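Local coordinates for protein spydx (Streptococcus pyogenes, PDB 2J43) that binds glycogen and related alpha-glucans through tandem family 41 carbohydrate-binding modules of a pullulanase that probably hydrolyses their alpha-1,6 linkages, at residues E16-G19 and S20-L23; G27-D30 and Q31-K34; V57-A61 and K62-Q66. One frame throughout, in Å; residues are numbered along the deposited sequence.

All three contacts are local, and all lie at the surface of the N-terminal module of the pair, where chain leaves or enters the strands of its beta sandwich. Residues 16-23 (interaction 1) and 57-66 (interaction 3) belong to passages from one sheet to the other; 27-34 (interaction 2) begins a long loop joining two strands of the same sheet. Among its touching residues each has one that is buried: Leu21, Val29 and Leu59. Their chemistry differs: interaction 1 is a backbone turn with a water bridge, interaction 2 is van der Waals contact, and interaction 3 is an arginine gripping carbonyls. Interactions 2 and 3 adjoin, joined by probable backbone hydrogen bonds of Asp28 with Ala60 and Gln66.

Interaction 1. Residues E16-G19 and S20-L23; sequences ESLG and SLGL
Glu16 folds its aliphatic part over Leu21: the CB of Glu16 lies 3.7 Å from the CD2 of Leu21. Setting the Glu16 CG anti to the carbonyl carbon brings it to the same methyl, and a bend at chi2 (-80°) then turns the carboxylate past the leucine, Glu16 OE1 lying 4.0 Å from Ser20 CB. That carboxylate is engaged through OE2 by the side-chain amide of Asn73. The Ser20 hydroxyl, OG, is set beside its own backbone N (chi1 -51°), near Ser17 CB. Leu21 also meets backbone, its CG 3.4 Å from Ser17 O. The leucine CD1 has a looser contact with Leu18 CD2, 4.4 Å away.

Beneath these side chains the backbone curls tightly. Ser20 N donates to Ser17 O over 2.9 Å, at an N-H...O angle of 154°, but the donor stands well above the carbonyl plane rather than on a lone pair. One residue on, Leu21 N makes a weak bond of 3.3 Å to Leu18 O. A water then bridges the rim of the curl, donating to Leu18 O at 2.9 Å and to Leu21 O at 2.8 Å, so Leu18 O accepts from both water and amide. The result is two overlapping type I beta turns that deliver the chain into strand 21-27, an inter-sheet connection of the carbohydrate-binding module's beta sandwich.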
loop_
_atom_site.group_PDB
_atom_site.type_symbol
_atom_site.label_atom_id
_atom_site.label_comp_id
_atom_site.label_asym_id
_atom_site.label_seq_id
_atom_site.Cartn_x
_atom_site.Cartn_y
_atom_site.Cartn_z
ATOM N N GLU A 16 21.794 4.035 15.710
ATOM C CA GLU A 16 21.205 3.663 16.962
ATOM C C GLU A 16 20.970 2.140 16.958
ATOM O O GLU A 16 20.499 1.571 15.966
ATOM C CB GLU A 16 19.836 4.360 17.127
ATOM C CG GLU A 16 19.936 5.814 17.473
ATOM C CD GLU A 16 20.204 6.100 18.934
ATOM O OE1 GLU A 16 20.401 5.170 19.756
ATOM O OE2 GLU A 16 20.267 7.278 19.235
ATOM N N SER A 17 21.292 1.513 18.075
ATOM C CA SER A 17 21.033 0.095 18.303
ATOM C C SER A 17 19.578 -0.181 18.610
ATOM O O SER A 17 18.976 0.590 19.351
ATOM C CB SER A 17 21.856 -0.337 19.505
ATOM O OG SER A 17 23.220 -0.346 19.120
ATOM N N LEU A 18 19.050 -1.313 18.142
ATOM C CA LEU A 18 17.693 -1.702 18.478
ATOM C C LEU A 18 17.473 -1.744 19.982
ATOM O O LEU A 18 16.364 -1.520 20.450
ATOM C CB LEU A 18 17.296 -3.037 17.831
ATOM C CG LEU A 18 17.282 -3.025 16.291
ATOM C CD1 LEU A 18 17.082 -4.460 15.757
ATOM C CD2 LEU A 18 16.148 -2.158 15.833
ATOM N N GLY A 19 18.498 -2.128 20.750
ATOM C CA GLY A 19 18.427 -2.229 22.179
ATOM C C GLY A 19 18.274 -0.938 22.907
ATOM O O GLY A 19 18.047 -0.925 24.103
ATOM N N SER A 20 18.484 0.159 22.172
ATOM C CA SER A 20 18.300 1.519 22.678
ATOM C C SER A 20 17.165 2.263 22.036
ATOM O O SER A 20 16.903 3.388 22.466
ATOM C CB SER A 20 19.584 2.309 22.427
ATOM O OG SER A 20 20.737 1.564 22.944
ATOM N N LEU A 21 16.521 1.678 21.048
ATOM C CA LEU A 21 15.406 2.322 20.324
ATOM C C LEU A 21 14.032 1.875 20.838
ATOM O O LEU A 21 13.785 0.707 21.099
ATOM C CB LEU A 21 15.468 2.014 18.838
ATOM C CG LEU A 21 16.590 2.709 18.086
ATOM C CD1 LEU A 21 16.685 2.105 16.682
ATOM C CD2 LEU A 21 16.313 4.218 18.107
ATOM N N GLY A 22 13.111 2.842 20.958
ATOM C CA GLY A 22 11.733 2.539 21.306
ATOM C C GLY A 22 10.717 3.080 20.320
ATOM O O GLY A 22 10.931 4.155 19.710
ATOM N N LEU A 23 9.611 2.370 20.204
ATOM C CA LEU A 23 8.426 2.826 19.449
ATOM C C LEU A 23 7.383 3.228 20.479
ATOM O O LEU A 23 6.794 2.410 21.167
ATOM C CB LEU A 23 7.866 1.722 18.566
ATOM C CG LEU A 23 6.686 2.081 17.672
ATOM C CD1 LEU A 23 7.079 3.234 16.754
ATOM C CD2 LEU A 23 6.180 0.890 16.824
HETATM O O HOH W 1 14.988 -1.098 22.925
#

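Interaction 2. Residues G27-D30 and Q31-K34; sequences GDVD and QPSK
Val29 touches Pro32 through a single branch: Val29 CG2 lies 3.7 Å from Pro32 N and 3.9 Å from Pro32 CG. With CG1 anti to the carbonyl carbon (chi1 -63°), CG2 falls between the backbone N and the carbonyl carbon, and it is this branch that meets the pyrrolidine.

At the bend between them, Asp30 and Gln31 extend their side chains next to each other in the same direction. The contact runs from carboxylate to methylene, Asp30 OD2 being 3.5 Å from Gln31 CG, while the carboxylate and amide planes stand almost perpendicular, 86° apart. Gln31 curls back at chi2 (-73°), which brings its CD to 3.4 Å from Asp30 O. Its amide oxygen, OE1, lies 3.6 Å from Asp30 OD2, a pairing of two acceptors.

The next shell ties both ends of the bend to the fold. Asp28 centres an inverse gamma turn, closed by a weak bond of 2.8 Å from Val29 N to Gly27 O, and its OD2 accepts from the backbone amides of both Gln65 and Gln66. A backbone bond ties Asp30 to Pro58, and Val29 packs on Val57, so the start of the loop is fastened to strand 53-58. Further on, Ser33 is bonded to Val25 through both its backbone and its OG.

The two segments therefore meet by van der Waals contact alone; apart from the gamma turn, the hydrogen bonds described are made with neighbouring strands and loops. The proximity of the Gln31 amide oxygen to the Asp30 carboxylate would, if anything, be mildly unfavourable electrostatically.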
loop_
_atom_site.group_PDB
_atom_site.type_symbol
_atom_site.label_atom_id
_atom_site.label_comp_id
_atom_site.label_asym_id
_atom_site.label_seq_id
_atom_site.Cartn_x
_atom_site.Cartn_y
_atom_site.Cartn_z
ATOM N N GLY A 27 -2.981 7.427 20.528
ATOM C CA GLY A 27 -4.148 7.317 19.678
ATOM C C GLY A 27 -4.824 5.965 19.875
ATOM O O GLY A 27 -4.897 5.439 20.978
ATOM N N ASP A 28 -5.310 5.407 18.776
ATOM C CA ASP A 28 -6.223 4.254 18.832
ATOM C C ASP A 28 -5.467 2.935 18.901
ATOM O O ASP A 28 -5.724 2.010 18.150
ATOM C CB ASP A 28 -7.194 4.290 17.640
ATOM C CG ASP A 28 -8.094 5.500 17.680
ATOM O OD1 ASP A 28 -8.474 5.939 18.793
ATOM O OD2 ASP A 28 -8.441 6.080 16.651
ATOM N N VAL A 29 -4.531 2.863 19.823
ATOM C CA VAL A 29 -3.747 1.682 20.131
ATOM C C VAL A 29 -4.323 1.048 21.415
ATOM O O VAL A 29 -5.031 1.727 22.182
ATOM C CB VAL A 29 -2.225 2.018 20.262
ATOM C CG1 VAL A 29 -1.682 2.524 18.959
ATOM C CG2 VAL A 29 -1.936 3.036 21.331
ATOM N N ASP A 30 -4.049 -0.235 21.595
ATOM C CA ASP A 30 -4.551 -0.973 22.757
ATOM C C ASP A 30 -3.977 -0.443 24.051
ATOM O O ASP A 30 -4.686 -0.297 25.054
ATOM C CB ASP A 30 -4.287 -2.459 22.571
ATOM C CG ASP A 30 -4.924 -3.289 23.651
ATOM O OD1 ASP A 30 -6.134 -3.131 23.822
ATOM O OD2 ASP A 30 -4.288 -4.044 24.356
ATOM N N GLN A 31 -2.689 -0.138 24.047
ATOM C CA GLN A 31 -1.989 0.268 25.260
ATOM C C GLN A 31 -1.050 1.442 24.915
ATOM O O GLN A 31 0.103 1.238 24.602
ATOM C CB GLN A 31 -1.176 -0.909 25.819
ATOM C CG GLN A 31 -2.103 -2.083 26.198
ATOM C CD GLN A 31 -2.942 -1.894 27.464
ATOM O OE1 GLN A 31 -3.927 -2.644 27.654
ATOM N NE2 GLN A 31 -2.563 -0.943 28.343
ATOM N N PRO A 32 -1.549 2.669 25.025
ATOM C CA PRO A 32 -0.670 3.823 24.815
ATOM C C PRO A 32 0.531 3.740 25.718
ATOM O O PRO A 32 0.468 3.281 26.858
ATOM C CB PRO A 32 -1.558 5.002 25.174
ATOM C CG PRO A 32 -2.891 4.504 24.795
ATOM C CD PRO A 32 -2.922 3.117 25.323
ATOM N N SER A 33 1.653 4.210 25.208
ATOM C CA SER A 33 2.908 4.248 25.950
ATOM C C SER A 33 2.778 5.112 27.165
ATOM O O SER A 33 2.119 6.162 27.130
ATOM C CB SER A 33 4.060 4.742 25.063
ATOM O OG SER A 33 4.244 3.867 23.944
ATOM N N LYS A 34 3.406 4.694 28.252
ATOM C CA LYS A 34 3.454 5.479 29.456
ATOM C C LYS A 34 4.850 5.437 30.045
ATOM O O LYS A 34 5.645 4.535 29.736
ATOM C CB LYS A 34 2.379 5.030 30.445
ATOM C CG LYS A 34 2.526 3.699 30.972
ATOM C CD LYS A 34 1.271 3.330 31.859
ATOM C CE LYS A 34 1.493 2.057 32.688
ATOM N NZ LYS A 34 0.181 1.390 33.032
#

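Interaction 3. Residues V57-A61 and K62-Q66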
loop_
_atom_site.group_PDB
_atom_site.type_symbol
_atom_site.label_atom_id
_atom_site.label_comp_id
_atom_site.label_asym_id
_atom_site.label_seq_id
_atom_site.Cartn_x
_atom_site.Cartn_y
_atom_site.Cartn_z
ATOM N N VAL A 57 1.878 -3.493 16.268
ATOM C CA VAL A 57 1.373 -2.639 17.342
ATOM C C VAL A 57 -0.098 -3.028 17.592
ATOM O O VAL A 57 -0.936 -2.826 16.728
ATOM C CB VAL A 57 1.414 -1.165 16.979
ATOM C CG1 VAL A 57 0.841 -0.314 18.134
ATOM C CG2 VAL A 57 2.860 -0.684 16.653
ATOM N N PRO A 58 -0.432 -3.585 18.757
ATOM C CA PRO A 58 -1.825 -3.884 19.060
ATOM C C PRO A 58 -2.678 -2.622 19.016
ATOM O O PRO A 58 -2.317 -1.577 19.556
ATOM C CB PRO A 58 -1.763 -4.467 20.492
ATOM C CG PRO A 58 -0.392 -5.027 20.575
ATOM C CD PRO A 58 0.457 -4.016 19.851
ATOM N N LEU A 59 -3.836 -2.742 18.374
ATOM C CA LEU A 59 -4.764 -1.632 18.210
ATOM C C LEU A 59 -5.949 -1.691 19.167
ATOM O O LEU A 59 -6.242 -2.726 19.714
ATOM C CB LEU A 59 -5.321 -1.581 16.784
ATOM C CG LEU A 59 -4.306 -1.298 15.681
ATOM C CD1 LEU A 59 -4.992 -1.332 14.335
ATOM C CD2 LEU A 59 -3.570 0.057 15.915
ATOM N N ALA A 60 -6.594 -0.571 19.342
ATOM C CA ALA A 60 -7.719 -0.467 20.264
ATOM C C ALA A 60 -8.818 -1.441 19.873
ATOM O O ALA A 60 -9.087 -1.635 18.700
ATOM C CB ALA A 60 -8.239 0.910 20.261
ATOM N N ALA A 61 -9.514 -1.948 20.872
ATOM C CA ALA A 61 -10.625 -2.884 20.645
ATOM C C ALA A 61 -11.760 -2.249 19.872
ATOM O O ALA A 61 -12.463 -2.952 19.133
ATOM C CB ALA A 61 -11.132 -3.417 21.982
ATOM N N LYS A 62 -11.963 -0.950 20.050
ATOM C CA LYS A 62 -12.987 -0.212 19.321
ATOM C C LYS A 62 -12.473 1.160 18.892
ATOM O O LYS A 62 -11.563 1.713 19.502
ATOM C CB LYS A 62 -14.242 -0.061 20.187
ATOM C CG LYS A 62 -14.009 0.779 21.433
ATOM C CD LYS A 62 -14.724 0.231 22.661
ATOM C CE LYS A 62 -14.136 0.799 23.940
ATOM N NZ LYS A 62 -13.023 -0.056 24.428
ATOM N N HIS A 63 -13.059 1.700 17.835
ATOM C CA HIS A 63 -12.773 3.008 17.267
ATOM C C HIS A 63 -11.338 3.150 16.790
ATOM O O HIS A 63 -10.562 3.938 17.335
ATOM C CB HIS A 63 -13.183 4.154 18.210
ATOM C CG HIS A 63 -14.582 4.001 18.746
ATOM N ND1 HIS A 63 -14.857 3.788 20.081
ATOM C CD2 HIS A 63 -15.786 4.018 18.113
ATOM C CE1 HIS A 63 -16.166 3.679 20.251
ATOM N NE2 HIS A 63 -16.753 3.821 19.074
ATOM N N ARG A 64 -11.028 2.390 15.749
ATOM C CA ARG A 64 -9.719 2.376 15.104
ATOM C C ARG A 64 -9.659 3.341 13.927
ATOM O O ARG A 64 -9.973 2.980 12.804
ATOM C CB ARG A 64 -9.389 0.956 14.672
ATOM C CG ARG A 64 -9.048 0.059 15.786
ATOM C CD ARG A 64 -8.747 -1.385 15.400
ATOM N NE ARG A 64 -9.837 -2.028 14.652
ATOM C CZ ARG A 64 -10.949 -2.495 15.229
ATOM N NH1 ARG A 64 -11.145 -2.375 16.539
ATOM N NH2 ARG A 64 -11.892 -3.057 14.472
ATOM N N GLN A 65 -9.289 4.584 14.193
ATOM C CA GLN A 65 -9.259 5.642 13.196
ATOM C C GLN A 65 -7.885 6.242 12.970
ATOM O O GLN A 65 -7.562 6.644 11.848
ATOM C CB GLN A 65 -10.202 6.778 13.571
ATOM C CG GLN A 65 -11.671 6.328 13.628
ATOM C CD GLN A 65 -12.568 7.422 14.143
ATOM O OE1 GLN A 65 -12.489 7.813 15.339
ATOM N NE2 GLN A 65 -13.400 7.950 13.264
ATOM N N GLN A 66 -7.105 6.410 14.042
ATOM C CA GLN A 66 -5.814 7.085 13.912
ATOM C C GLN A 66 -4.844 6.561 14.966
ATOM O O GLN A 66 -5.219 6.400 16.126
ATOM C CB GLN A 66 -5.964 8.591 14.111
ATOM C CG GLN A 66 -6.964 9.290 13.187
ATOM C CD GLN A 66 -6.922 10.803 13.251
ATOM O OE1 GLN A 66 -5.872 11.414 12.990
ATOM N NE2 GLN A 66 -8.073 11.418 13.546
#
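Arg64 reaches back across the loop and uses one terminal nitrogen, NH1, on two successive carbonyls. The bond to Ala60 O is the straighter, 3.1 Å from NH1 with an N-H...O angle of 159°, and it lies in the carbonyl plane as well as close to the plane of the guanidinium. Ala61 O is also near that plane, at the guanidinium edge, but its bond to NH1 is weak, 3.0 Å long with an angle of only 128°. A bend at chi3 (-56°) turns the head of the arginine toward these oxygens. Before that bend its methylenes serve as packing surface: Arg64 CD rests 3.7 Å from the CB of buried Leu59, the two side chains running nearly at right angles, and only 3.3 Å from Ala60 O. NE in turn donates to Pro90 O, so the group is held through two of its nitrogens and its rotation should be restricted.

Ala61 and Lys62 form the outer end of the bend. Lys62 CB comes to 3.6 Å from Ala61 O, while Ala60 CB packs against Lys62 O.

Arg64 thus ties the end of the loop to its start; the loop is a beta arch, carrying the chain from strand 53-58 in one sheet of the beta sandwich to strand 66-73 in the other.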